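Local coordinates for GDSL-like Lipase/Acylhydrolase family protein (Neisseria meningitidis, PDB 4K7J) that probably removes O-acetyl groups from peptidoglycan, as an esterase of the SGNH hydrolase family with an alpha/beta fold, at residues G218-Q223 with T249-N254; L242-Y247 with G281-G286; N255-A260 with P302-E307; Q264-T269 with Q310-V315; G286-L291 with W324-A329. All coordinates share one frame; numbering follows the deposited sequence.

Contact 1: residues G218-Q223 with T249-N254. With ACT (acetate ion), chain C.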
# COMPACT_ATOMS: atom_id res chain seq x y z
N GLY A 218 -6.82 11.14 1.55
CA GLY A 218 -7.43 11.66 2.76
C GLY A 218 -7.56 10.71 3.95
O GLY A 218 -7.97 11.12 5.04
N ALA A 219 -7.18 9.44 3.77
CA ALA A 219 -7.47 8.42 4.78
C ALA A 219 -6.62 8.51 6.05
O ALA A 219 -5.50 9.03 6.04
CB ALA A 219 -7.35 7.03 4.18
N GLN A 220 -7.16 7.96 7.13
CA GLN A 220 -6.47 7.81 8.40
C GLN A 220 -6.49 6.32 8.76
O GLN A 220 -7.36 5.60 8.29
CB GLN A 220 -7.19 8.60 9.48
CG GLN A 220 -7.21 10.11 9.23
CD GLN A 220 -8.02 10.83 10.28
OE1 GLN A 220 -7.92 10.53 11.48
NE2 GLN A 220 -8.87 11.75 9.83
N LEU A 221 -5.53 5.87 9.58
CA LEU A 221 -5.43 4.44 9.88
C LEU A 221 -6.67 3.87 10.54
O LEU A 221 -7.07 2.76 10.24
CB LEU A 221 -4.20 4.13 10.75
CG LEU A 221 -4.13 2.68 11.24
CD1 LEU A 221 -3.94 1.72 10.08
CD2 LEU A 221 -3.05 2.47 12.27
N THR A 222 -7.28 4.65 11.43
CA THR A 222 -8.47 4.19 12.14
C THR A 222 -9.64 3.97 11.19
O THR A 222 -10.59 3.26 11.53
CB THR A 222 -8.91 5.17 13.25
OG1 THR A 222 -9.20 6.46 12.69
CG2 THR A 222 -7.82 5.28 14.31
N GLN A 223 -9.56 4.56 10.01
CA GLN A 223 -10.65 4.43 9.04
C GLN A 223 -10.65 3.09 8.31
O GLN A 223 -11.45 2.89 7.41
CB GLN A 223 -10.66 5.60 8.06
CG GLN A 223 -11.06 6.91 8.75
CD GLN A 223 -10.83 8.12 7.89
OE1 GLN A 223 -9.96 8.12 7.03
NE2 GLN A 223 -11.62 9.17 8.10
N THR A 249 -0.60 12.28 8.16
CA THR A 249 -0.85 13.61 7.62
C THR A 249 -2.28 14.08 7.86
O THR A 249 -2.51 15.20 8.31
CB THR A 249 -0.53 13.66 6.12
OG1 THR A 249 0.87 13.39 5.94
CG2 THR A 249 -0.86 15.02 5.53
N ASN A 250 -3.26 13.22 7.59
CA ASN A 250 -4.64 13.61 7.81
C ASN A 250 -5.05 13.63 9.28
O ASN A 250 -5.78 14.53 9.71
CB ASN A 250 -5.57 12.72 6.97
CG ASN A 250 -5.30 12.84 5.48
OD1 ASN A 250 -5.49 13.90 4.90
ND2 ASN A 250 -4.82 11.77 4.86
N GLU A 251 -4.58 12.64 10.05
CA GLU A 251 -4.80 12.66 11.49
C GLU A 251 -4.34 14.02 12.03
O GLU A 251 -5.02 14.64 12.84
CB GLU A 251 -4.03 11.53 12.20
CG GLU A 251 -4.57 10.12 11.98
CD GLU A 251 -4.03 9.44 10.72
OE1 GLU A 251 -3.58 10.17 9.82
OE2 GLU A 251 -4.05 8.19 10.64
N ALA A 252 -3.19 14.48 11.53
CA ALA A 252 -2.60 15.74 12.00
C ALA A 252 -3.48 16.96 11.77
O ALA A 252 -3.35 17.95 12.48
CB ALA A 252 -1.25 15.96 11.36
N PHE A 253 -4.35 16.90 10.77
CA PHE A 253 -5.20 18.06 10.47
C PHE A 253 -6.53 18.04 11.21
O PHE A 253 -7.35 18.94 11.04
CB PHE A 253 -5.41 18.22 8.96
CG PHE A 253 -4.27 18.91 8.28
CD1 PHE A 253 -4.23 20.30 8.23
CD2 PHE A 253 -3.23 18.19 7.74
CE1 PHE A 253 -3.17 20.95 7.62
CE2 PHE A 253 -2.17 18.83 7.12
CZ PHE A 253 -2.14 20.22 7.07
N ASN A 254 -6.73 17.02 12.04
CA ASN A 254 -7.88 16.98 12.93
C ASN A 254 -7.53 17.69 14.23
O ASN A 254 -6.91 17.10 15.12
CB ASN A 254 -8.32 15.53 13.21
CG ASN A 254 -9.57 15.45 14.08
OD1 ASN A 254 -10.05 16.46 14.61
ND2 ASN A 254 -10.09 14.25 14.26
C ACT C . -3.69 13.27 1.92
O ACT C . -4.31 14.15 1.26
OXT ACT C . -4.22 12.13 2.04
CH3 ACT C . -2.35 13.55 2.54
O HOH W 1 -3.03 10.23 6.93
O HOH W 2 -5.52 6.92 12.64
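A single amide nitrogen serves two acceptors here: Asn250 ND2 bonds across the contact to Ala219 O (3.1 Å) and, almost straight at 172°, to OXT of an acetate ion (2.9 Å). Gly218 N meets the same acetate oxygen OXT at 2.8 Å, and Ser62 N and His351 NE2 also bond to the ion. A serine backbone N-H, a glycine backbone N-H and an asparagine amide gathered round one anion are what the oxyanion hole of SGNH hydrolases provides, and Gly218 and Asn250 are placed as the G and N of that name. The acetate probably came from the crystallisation liquor, yet OXT is placed as the substrate oxyanion probably would be. The bond to Ala219 O reaches that oxygen from above the carbonyl plane and would help to fix the rotation of the Asn250 amide. A water adds a second link, able to donate to Ala219 O and accepting from Asn250 N.

Beside this site Gln220 and Glu251 slide past each other in opposite directions, their amide and carboxylate planes 49° apart. Gln220 OE1 lies 3.4 Å from Glu251 CG, while Glu251 OE2 comes within 3.4 Å of Gln220 CB. A bend at chi2 (87°) brings Glu251 CD back toward the loop. Its carboxylate accepts from Leu221 N on the syn side of OE2 (2.9 Å), the donor tilted out of the carboxylate plane. A second water donates to Glu251 OE2 at 2.8 Å and accepts from Thr222 N.

Contact 2: residues L242-Y247 with G281-G286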
# COMPACT_ATOMS: atom_id res chain seq x y z
N LEU A 242 6.14 -7.84 4.30
CA LEU A 242 6.42 -6.59 5.01
C LEU A 242 5.23 -5.66 4.79
O LEU A 242 4.86 -5.38 3.66
CB LEU A 242 7.71 -5.94 4.48
CG LEU A 242 8.03 -4.52 4.98
CD1 LEU A 242 8.24 -4.46 6.50
CD2 LEU A 242 9.23 -3.93 4.25
N VAL A 243 4.62 -5.20 5.88
CA VAL A 243 3.49 -4.28 5.79
C VAL A 243 3.96 -2.89 6.16
O VAL A 243 4.46 -2.67 7.27
CB VAL A 243 2.36 -4.69 6.76
CG1 VAL A 243 1.22 -3.65 6.74
CG2 VAL A 243 1.84 -6.08 6.41
N ILE A 244 3.81 -1.95 5.24
CA ILE A 244 4.16 -0.56 5.51
C ILE A 244 2.89 0.23 5.75
O ILE A 244 1.99 0.28 4.88
CB ILE A 244 4.94 0.08 4.35
CG1 ILE A 244 6.18 -0.75 4.02
CG2 ILE A 244 5.31 1.53 4.68
CD1 ILE A 244 7.08 -0.16 2.92
N LEU A 245 2.80 0.85 6.92
CA LEU A 245 1.68 1.73 7.23
C LEU A 245 2.15 3.17 7.09
O LEU A 245 3.08 3.61 7.78
CB LEU A 245 1.19 1.48 8.66
CG LEU A 245 0.71 0.07 8.97
CD1 LEU A 245 0.50 -0.10 10.47
CD2 LEU A 245 -0.57 -0.28 8.20
N SER A 246 1.52 3.91 6.18
CA SER A 246 1.93 5.29 5.94
C SER A 246 0.74 6.24 6.09
O SER A 246 0.06 6.55 5.12
CB SER A 246 2.59 5.42 4.55
OG SER A 246 2.96 6.77 4.28
N TYR A 247 0.48 6.68 7.32
CA TYR A 247 -0.59 7.62 7.60
C TYR A 247 -0.02 8.73 8.47
O TYR A 247 1.18 8.79 8.69
CB TYR A 247 -1.74 6.92 8.34
CG TYR A 247 -2.48 5.84 7.56
CD1 TYR A 247 -3.56 6.16 6.75
CD2 TYR A 247 -2.13 4.50 7.68
CE1 TYR A 247 -4.26 5.18 6.06
CE2 TYR A 247 -2.81 3.51 6.99
CZ TYR A 247 -3.88 3.85 6.19
OH TYR A 247 -4.57 2.87 5.51
N GLY A 281 7.02 -8.55 8.56
CA GLY A 281 7.57 -7.38 9.21
C GLY A 281 6.56 -6.25 9.13
O GLY A 281 5.68 -6.26 8.27
N ILE A 282 6.68 -5.28 10.03
CA ILE A 282 5.84 -4.08 10.00
C ILE A 282 6.71 -2.82 10.06
O ILE A 282 7.61 -2.72 10.90
CB ILE A 282 4.85 -4.07 11.16
CG1 ILE A 282 3.97 -5.33 11.13
CG2 ILE A 282 3.99 -2.84 11.09
CD1 ILE A 282 3.05 -5.43 12.31
N LEU A 283 6.44 -1.87 9.18
CA LEU A 283 7.15 -0.59 9.18
C LEU A 283 6.15 0.55 9.27
O LEU A 283 5.24 0.65 8.45
CB LEU A 283 7.96 -0.43 7.90
CG LEU A 283 8.50 1.00 7.71
CD1 LEU A 283 9.66 1.28 8.65
CD2 LEU A 283 8.89 1.30 6.28
N ILE A 284 6.31 1.40 10.28
CA ILE A 284 5.48 2.59 10.41
C ILE A 284 6.22 3.81 9.87
O ILE A 284 7.33 4.15 10.33
CB ILE A 284 5.04 2.81 11.86
CG1 ILE A 284 4.00 1.74 12.24
CG2 ILE A 284 4.48 4.22 12.05
CD1 ILE A 284 3.58 1.75 13.69
N ILE A 285 5.63 4.46 8.87
CA ILE A 285 6.19 5.67 8.30
C ILE A 285 5.64 6.89 9.04
O ILE A 285 4.48 7.24 8.89
CB ILE A 285 5.88 5.77 6.80
CG1 ILE A 285 6.64 4.68 6.05
CG2 ILE A 285 6.30 7.15 6.27
CD1 ILE A 285 6.67 4.87 4.55
N GLY A 286 6.49 7.52 9.86
CA GLY A 286 6.09 8.71 10.57
C GLY A 286 5.71 9.80 9.59
O GLY A 286 6.33 9.92 8.53
O HOH W 3 2.05 5.71 9.37
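Ile244 and Leu283 lie side by side and point the same way, with Ile244 CG2 3.9 Å from Leu283 CD2. Ile285 comes at Ile244 on a slant, and its CD1 touches the same methyl, Ile244 CG2, at 3.6 Å. Further back, Leu242 leans over the neighbouring strand: its CG stands anti to the backbone N (chi1 171°), and its CD1 settles 3.6 Å from Gly281 C. Val243, Leu245, Ile282 and Ile284 turn to the other face of the sheet, where Leu245 CD1 approaches Ile284 CG1 at a looser 4.3 Å and helix 259-276 covers Leu245 and Ile282.

Between the faces runs regular parallel pairing, the strands 17° apart. Val243 N bonds to Gly281 O, Leu283 N to Val243 O, Leu245 N to Leu283 O and Ile285 N to Leu245 O (2.9 Å). With helix 259-276 linking the two strands, this is a beta-alpha-beta unit of the alpha/beta fold. At the C-terminal end, Tyr247 N bonds to a water (2.8 Å to its O) placed between the strands. The chemistry implies division of labour: backbone polarity is met largely within the sheet, while hydrocarbon dominates both faces.

Contact 3: residues N255-A260 with P302-E307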
# COMPACT_ATOMS: atom_id res chain seq x y z
N ASN A 255 -7.92 18.96 14.36
CA ASN A 255 -7.60 19.74 15.55
C ASN A 255 -8.11 19.07 16.84
O ASN A 255 -7.57 19.28 17.92
CB ASN A 255 -8.14 21.17 15.44
CG ASN A 255 -7.45 22.00 14.36
OD1 ASN A 255 -6.32 21.72 13.93
ND2 ASN A 255 -8.13 23.06 13.92
N ASN A 256 -9.14 18.25 16.73
CA ASN A 256 -9.76 17.67 17.91
C ASN A 256 -9.46 16.19 18.13
O ASN A 256 -10.14 15.52 18.89
CB ASN A 256 -11.27 17.93 17.89
CG ASN A 256 -11.61 19.39 17.57
OD1 ASN A 256 -12.46 19.68 16.73
ND2 ASN A 256 -10.93 20.30 18.25
N ILE A 257 -8.42 15.69 17.47
CA ILE A 257 -8.04 14.29 17.60
C ILE A 257 -7.70 13.93 19.06
O ILE A 257 -7.13 14.73 19.80
CB ILE A 257 -6.87 13.93 16.65
CG1 ILE A 257 -6.69 12.42 16.55
CG2 ILE A 257 -5.60 14.63 17.10
CD1 ILE A 257 -5.74 11.99 15.44
N ASP A 258 -8.09 12.73 19.47
CA ASP A 258 -7.80 12.24 20.81
C ASP A 258 -6.61 11.30 20.70
O ASP A 258 -6.76 10.15 20.28
CB ASP A 258 -9.02 11.47 21.34
CG ASP A 258 -8.87 11.03 22.79
OD1 ASP A 258 -7.76 10.60 23.20
OD2 ASP A 258 -9.87 11.09 23.53
N ILE A 259 -5.43 11.80 21.06
CA ILE A 259 -4.19 11.05 20.87
C ILE A 259 -4.21 9.74 21.65
O ILE A 259 -3.83 8.70 21.15
CB ILE A 259 -2.93 11.88 21.23
CG1 ILE A 259 -2.77 13.08 20.29
CG2 ILE A 259 -1.68 11.03 21.19
CD1 ILE A 259 -2.53 12.69 18.82
N ALA A 260 -4.68 9.80 22.90
CA ALA A 260 -4.72 8.60 23.72
C ALA A 260 -5.62 7.53 23.10
O ALA A 260 -5.26 6.36 23.05
CB ALA A 260 -5.19 8.94 25.15
N PRO A 302 0.50 22.33 11.46
CA PRO A 302 -0.80 22.13 12.11
C PRO A 302 -0.57 21.85 13.58
O PRO A 302 0.44 21.24 13.95
CB PRO A 302 -1.36 20.88 11.42
CG PRO A 302 -0.57 20.74 10.15
CD PRO A 302 0.79 21.27 10.48
N VAL A 303 -1.52 22.28 14.41
CA VAL A 303 -1.41 22.21 15.86
C VAL A 303 -1.23 20.80 16.42
O VAL A 303 -0.61 20.61 17.47
CB VAL A 303 -2.63 22.92 16.51
CG1 VAL A 303 -2.58 22.85 18.03
CG2 VAL A 303 -2.70 24.37 16.05
N ARG A 304 -1.75 19.79 15.73
CA ARG A 304 -1.66 18.42 16.26
C ARG A 304 -0.60 17.55 15.59
O ARG A 304 -0.51 16.35 15.88
CB ARG A 304 -3.03 17.73 16.19
CG ARG A 304 -4.19 18.59 16.70
CD ARG A 304 -3.90 19.17 18.10
NE ARG A 304 -3.59 18.12 19.06
CZ ARG A 304 -4.51 17.36 19.65
NH1 ARG A 304 -5.79 17.54 19.38
NH2 ARG A 304 -4.14 16.41 20.51
N LEU A 305 0.19 18.13 14.68
CA LEU A 305 1.12 17.34 13.89
C LEU A 305 2.18 16.68 14.76
O LEU A 305 2.45 15.49 14.63
CB LEU A 305 1.79 18.18 12.80
CG LEU A 305 2.88 17.48 11.99
CD1 LEU A 305 2.31 16.22 11.28
CD2 LEU A 305 3.49 18.44 10.98
N THR A 306 2.79 17.47 15.63
CA THR A 306 3.86 16.96 16.49
C THR A 306 3.36 15.82 17.36
O THR A 306 4.01 14.78 17.46
CB THR A 306 4.50 18.10 17.34
OG1 THR A 306 5.19 19.01 16.48
CG2 THR A 306 5.49 17.55 18.39
N GLU A 307 2.19 15.98 17.96
CA GLU A 307 1.65 14.93 18.82
C GLU A 307 1.37 13.64 18.05
O GLU A 307 1.60 12.53 18.55
CB GLU A 307 0.38 15.40 19.51
CG GLU A 307 0.59 16.55 20.47
CD GLU A 307 -0.69 17.31 20.67
OE1 GLU A 307 -1.56 16.82 21.43
OE2 GLU A 307 -0.84 18.38 20.04
O HOH W 4 -3.98 20.34 13.87
O HOH W 5 -3.78 23.59 13.00
O HOH W 6 -5.39 14.52 22.82
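Arg304 reaches from a type I beta turn, Pro302 to Leu305, at the start of helix 305-318 to the loop of Asn255 to Asp258 that leads into helix 259-276, whose N-cap is Asp258. Its side chain can be followed outward. CB lies 4.1 Å from Ile257 CG2. CG passes alongside the start of the loop, 3.8 Å from Asn255 CA, and CD stays close to the carbonyl oxygen of that residue. Bends at chi2 (-52°) and chi3 (-56°) place CD and then NE so that the chain curls instead of extending.

NE turns to its own segment and gives a hydrogen bond to Glu307 OE2 (2.9 Å). CZ sits beneath Ile257 CG2, which covers one face of the guanidinium toward its rim. NH1 is shared by two loop carbonyls: Asn255 O lies in the guanidinium plane at 2.9 Å from NH1, and Ile257 O, met on a lone pair, is 3.1 Å from NH1. Arg304 NH2 completes the side-on salt bridge, 2.8 Å from Glu307 OE1. The carboxylate thus probably balances the charge and holds the flat group while NH1 grips the loop. Ile259 runs past Arg304 in the opposite direction, its CG1 3.6 Å from Arg304 NH2. This surface contact is also wetted: one water lies between Asn255 OD1 and Arg304 N, and another accepts from both Arg304 NH2 and Ile259 N.

Contact 4: residues Q264-T269 with Q310-V315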
# COMPACT_ATOMS: atom_id res chain seq x y z
N GLN A 264 -4.32 3.90 21.15
CA GLN A 264 -4.81 2.56 21.47
C GLN A 264 -5.32 1.84 20.23
O GLN A 264 -5.12 0.63 20.07
CB GLN A 264 -5.92 2.61 22.53
CG GLN A 264 -6.20 1.26 23.17
CD GLN A 264 -7.31 1.31 24.21
OE1 GLN A 264 -8.27 2.07 24.08
NE2 GLN A 264 -7.18 0.49 25.26
N LYS A 265 -5.98 2.58 19.34
CA LYS A 265 -6.47 1.99 18.09
C LYS A 265 -5.32 1.57 17.21
O LYS A 265 -5.35 0.50 16.61
CB LYS A 265 -7.41 2.95 17.36
CG LYS A 265 -8.77 3.01 18.03
CD LYS A 265 -9.72 3.95 17.33
CE LYS A 265 -11.07 3.95 18.04
NZ LYS A 265 -12.09 4.73 17.27
N TRP A 266 -4.28 2.40 17.15
CA TRP A 266 -3.09 2.07 16.37
C TRP A 266 -2.43 0.80 16.91
O TRP A 266 -2.11 -0.11 16.14
CB TRP A 266 -2.10 3.24 16.37
CG TRP A 266 -2.38 4.25 15.29
CD1 TRP A 266 -3.50 5.02 15.14
CD2 TRP A 266 -1.50 4.61 14.22
NE1 TRP A 266 -3.37 5.83 14.03
CE2 TRP A 266 -2.16 5.59 13.45
CE3 TRP A 266 -0.22 4.19 13.83
CZ2 TRP A 266 -1.57 6.16 12.31
CZ3 TRP A 266 0.35 4.76 12.70
CH2 TRP A 266 -0.32 5.73 11.96
N LEU A 267 -2.23 0.74 18.22
CA LEU A 267 -1.66 -0.47 18.83
C LEU A 267 -2.51 -1.70 18.53
O LEU A 267 -1.99 -2.75 18.21
CB LEU A 267 -1.52 -0.29 20.34
CG LEU A 267 -0.42 0.71 20.70
CD1 LEU A 267 -0.62 1.31 22.10
CD2 LEU A 267 0.94 0.04 20.57
N ASP A 268 -3.83 -1.56 18.66
CA ASP A 268 -4.75 -2.64 18.30
C ASP A 268 -4.56 -3.11 16.86
O ASP A 268 -4.54 -4.31 16.58
CB ASP A 268 -6.21 -2.21 18.50
CG ASP A 268 -6.59 -2.07 19.96
OD1 ASP A 268 -5.81 -2.53 20.83
OD2 ASP A 268 -7.66 -1.49 20.23
N THR A 269 -4.44 -2.15 15.94
CA THR A 269 -4.27 -2.46 14.54
C THR A 269 -2.97 -3.23 14.28
O THR A 269 -2.96 -4.19 13.51
CB THR A 269 -4.33 -1.19 13.65
OG1 THR A 269 -5.52 -0.45 13.94
CG2 THR A 269 -4.34 -1.57 12.18
N GLN A 310 4.65 11.83 17.21
CA GLN A 310 5.21 11.22 18.42
C GLN A 310 4.44 9.97 18.80
O GLN A 310 5.02 8.98 19.24
CB GLN A 310 5.23 12.22 19.58
CG GLN A 310 6.27 13.30 19.41
CD GLN A 310 6.37 14.22 20.61
OE1 GLN A 310 5.65 14.06 21.60
NE2 GLN A 310 7.26 15.20 20.51
N MET A 311 3.12 10.02 18.63
CA MET A 311 2.30 8.86 18.87
C MET A 311 2.75 7.72 17.97
O MET A 311 2.88 6.58 18.42
CB MET A 311 0.83 9.16 18.61
CG MET A 311 -0.03 7.91 18.68
SD MET A 311 -1.58 8.13 17.81
CE MET A 311 -0.99 8.04 16.12
N GLN A 312 3.01 8.04 16.70
CA GLN A 312 3.41 7.01 15.74
C GLN A 312 4.67 6.28 16.17
O GLN A 312 4.75 5.05 16.05
CB GLN A 312 3.63 7.62 14.35
CG GLN A 312 2.37 8.16 13.70
CD GLN A 312 2.63 8.74 12.33
OE1 GLN A 312 3.25 9.79 12.20
NE2 GLN A 312 2.17 8.05 11.29
N ARG A 313 5.65 7.03 16.65
CA ARG A 313 6.88 6.41 17.13
C ARG A 313 6.67 5.55 18.38
O ARG A 313 7.20 4.46 18.47
CB ARG A 313 7.99 7.45 17.35
CG ARG A 313 9.32 6.80 17.65
CD ARG A 313 10.31 7.80 18.21
NE ARG A 313 10.86 8.66 17.18
CZ ARG A 313 11.88 8.31 16.39
NH1 ARG A 313 12.44 7.12 16.51
NH2 ARG A 313 12.32 9.16 15.48
N ARG A 314 5.86 6.02 19.33
CA ARG A 314 5.52 5.20 20.50
C ARG A 314 4.85 3.89 20.09
O ARG A 314 5.14 2.83 20.65
CB ARG A 314 4.59 5.95 21.45
CG ARG A 314 5.23 7.06 22.25
CD ARG A 314 4.33 7.48 23.42
NE ARG A 314 3.03 8.02 23.02
CZ ARG A 314 2.86 9.27 22.60
NH1 ARG A 314 3.89 10.09 22.51
NH2 ARG A 314 1.65 9.70 22.26
N VAL A 315 3.94 3.96 19.13
CA VAL A 315 3.26 2.75 18.64
C VAL A 315 4.27 1.76 18.04
O VAL A 315 4.22 0.56 18.33
CB VAL A 315 2.18 3.08 17.58
CG1 VAL A 315 1.72 1.81 16.86
CG2 VAL A 315 1.01 3.80 18.23
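The indole of Trp266 carries Met311 CE on one face, the methyl standing 3.8 Å from the centroid of the five-membered ring and only 8° off its normal, a CH-pi contact. A bend at chi3 places CE there. The sulfur sits obliquely and farther off, with Met311 SD 4.7 Å from the centroid of the same Trp266 ring, so the pair is also a Met-aromatic contact. Leu221 CD2, from the loop after strand 208-215, packs on the opposite face. Val315 CG1 lies at the ring edge, near its plane.

The second flat group, the Gln312 amide, is turned almost perpendicular to the indole, 88° between planes. Its NE2 approaches Trp266 CH2 obliquely at 3.5 Å. Both polar atoms of the amide are used beyond the two helices: OE1 accepts from Ala287 N and NE2 donates to Tyr247 O, which would hold the amide in its orientation.

Further apolar contacts follow. Val315 CG2 presses on Trp266 CB at 3.7 Å, and Leu267 CD2 meets Val315 CG1 at 4.2 Å. No hydrogen bond crosses between the segments, whose axes approach to 9.9 Å. With N-to-C directions 36° apart, helices 259-276 and 305-318 run broadly in the same sense, as expected of neighbouring connecting helices packed on one side of the parallel sheet in an alpha/beta fold.

Contact 5: residues G286-L291 with W324-A329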
# COMPACT_ATOMS: atom_id res chain seq x y z
N GLY A 286 6.49 7.52 9.86
CA GLY A 286 6.09 8.71 10.57
C GLY A 286 5.71 9.80 9.59
O GLY A 286 6.33 9.92 8.53
N ALA A 287 4.69 10.58 9.91
CA ALA A 287 4.21 11.62 9.00
C ALA A 287 5.32 12.61 8.61
O ALA A 287 6.17 12.96 9.44
CB ALA A 287 3.04 12.35 9.62
N PRO A 288 5.33 13.05 7.34
CA PRO A 288 6.25 14.11 6.93
C PRO A 288 5.83 15.42 7.57
O PRO A 288 4.72 15.51 8.08
CB PRO A 288 6.04 14.20 5.41
CG PRO A 288 4.63 13.71 5.20
CD PRO A 288 4.45 12.62 6.23
N GLU A 289 6.69 16.44 7.53
CA GLU A 289 6.23 17.75 7.94
C GLU A 289 5.19 18.23 6.94
O GLU A 289 5.37 18.10 5.74
CB GLU A 289 7.38 18.76 8.04
CG GLU A 289 6.88 20.16 8.46
CD GLU A 289 8.00 21.14 8.81
OE1 GLU A 289 8.73 21.59 7.90
OE2 GLU A 289 8.14 21.47 10.01
N SER A 290 4.10 18.77 7.46
CA SER A 290 3.09 19.45 6.67
C SER A 290 2.99 20.86 7.22
O SER A 290 3.41 21.11 8.35
CB SER A 290 1.72 18.77 6.81
OG SER A 290 1.74 17.48 6.24
N LEU A 291 2.42 21.76 6.43
CA LEU A 291 2.19 23.13 6.87
C LEU A 291 0.72 23.46 6.76
O LEU A 291 0.09 23.18 5.74
CB LEU A 291 3.01 24.11 6.03
CG LEU A 291 4.51 23.81 6.05
CD1 LEU A 291 5.28 24.80 5.18
CD2 LEU A 291 5.03 23.82 7.48
N TRP A 324 10.25 4.68 10.30
CA TRP A 324 11.03 5.53 9.42
C TRP A 324 10.50 6.95 9.51
O TRP A 324 9.34 7.20 9.21
CB TRP A 324 10.95 5.02 7.99
CG TRP A 324 11.91 5.66 7.05
CD1 TRP A 324 13.25 5.41 6.96
CD2 TRP A 324 11.61 6.62 6.03
NE1 TRP A 324 13.80 6.17 5.96
CE2 TRP A 324 12.81 6.91 5.37
CE3 TRP A 324 10.43 7.25 5.61
CZ2 TRP A 324 12.88 7.82 4.31
CZ3 TRP A 324 10.50 8.15 4.56
CH2 TRP A 324 11.72 8.42 3.92
N SER A 325 11.36 7.88 9.92
CA SER A 325 10.92 9.26 10.09
C SER A 325 11.04 10.05 8.81
O SER A 325 12.12 10.55 8.45
CB SER A 325 11.73 9.97 11.18
OG SER A 325 11.38 11.35 11.21
N TRP A 326 9.91 10.18 8.11
CA TRP A 326 9.83 10.97 6.90
C TRP A 326 10.18 12.42 7.22
O TRP A 326 10.84 13.09 6.43
CB TRP A 326 8.42 10.85 6.31
CG TRP A 326 8.27 11.29 4.89
CD1 TRP A 326 9.11 12.10 4.17
CD2 TRP A 326 7.21 10.91 4.00
NE1 TRP A 326 8.62 12.26 2.89
CE2 TRP A 326 7.45 11.54 2.76
CE3 TRP A 326 6.07 10.10 4.13
CZ2 TRP A 326 6.60 11.40 1.66
CZ3 TRP A 326 5.22 9.96 3.04
CH2 TRP A 326 5.49 10.60 1.83
N GLN A 327 9.76 12.92 8.38
CA GLN A 327 10.16 14.28 8.71
C GLN A 327 11.68 14.41 8.81
O GLN A 327 12.25 15.37 8.30
CB GLN A 327 9.47 14.83 9.97
CG GLN A 327 9.97 16.25 10.32
CD GLN A 327 9.14 16.96 11.36
OE1 GLN A 327 7.99 17.34 11.11
NE2 GLN A 327 9.72 17.18 12.53
N ASN A 328 12.35 13.43 9.43
CA ASN A 328 13.80 13.52 9.52
C ASN A 328 14.47 13.32 8.17
O ASN A 328 15.44 14.00 7.86
CB ASN A 328 14.39 12.59 10.58
CG ASN A 328 14.20 13.11 11.98
OD1 ASN A 328 13.90 14.30 12.17
ND2 ASN A 328 14.33 12.24 12.96
N ALA A 329 13.92 12.41 7.37
CA ALA A 329 14.36 12.27 5.99
C ALA A 329 14.34 13.59 5.24
O ALA A 329 15.18 13.82 4.37
CB ALA A 329 13.50 11.24 5.25
O HOH W 7 8.22 11.61 10.52
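Pro288 crosses the indole of Trp326 obliquely, its CB over one face and 3.7 Å from the centroid of the five-membered ring, 11° off the normal, and its CD meets Trp326 CE3 at 3.7 Å. This CH-pi contact is the dense part of the interface. Gly286 O adds to it, 3.2 Å from Trp326 CB, while Gly286 N bonds to Trp324 O (2.9 Å). Chi1 (-164°) places Trp326 CG anti to the backbone N, and His63 meets the ring edge-to-face.

The two strands part here, at their C-terminal ends in the alpha/beta fold: strand 322-325 passes into helix 326-329, with Ser325 as N-cap, its OG accepting from Asn328 N, whereas strand 281-286 gives way to an irregular loop.

Beside the proline, toward Gln327, the fit is looser and wetter. A water spans the gap, 2.7 Å from Ala287 O and accepting from Gln327 N. Gln327 touches Glu289 obliquely, its OE1 3.4 Å from Glu289 CB. Arg301 NH1 serves both, bonding to Gln327 OE1 and forming a salt bridge with Glu289 OE2. Glu289 OE1 accepts from Ser335 N, and Cys334 N and Met336 N also donate to this carboxylate, yet the buried Glu289 N has no partner in the model.

How the contacts relate
All five contacts lie within the GDSL-like hydrolase region. Contact 2 is the central strand pair, its centre about 9 Å from the chain centre, and contact 5 continues strand 281-286 beyond Gly286, which both share, alongside strand 322-325. Contacts 3 and 4, about 13 Å apart centre to centre, join the same two helices, 259-276 and 305-318, at their beginnings and further along. Contact 1 closes before contacts 3, 4 and 5 open along the chain, whereas contacts 2, 3 and 4 interleave. Ile284 of contact 2 packs on Val315 of contact 4. The probable oxyanion hole of contact 1, about 15 Å from contact 2 centre to centre, thus lies where the chain continues past strands 208-215 and 242-246.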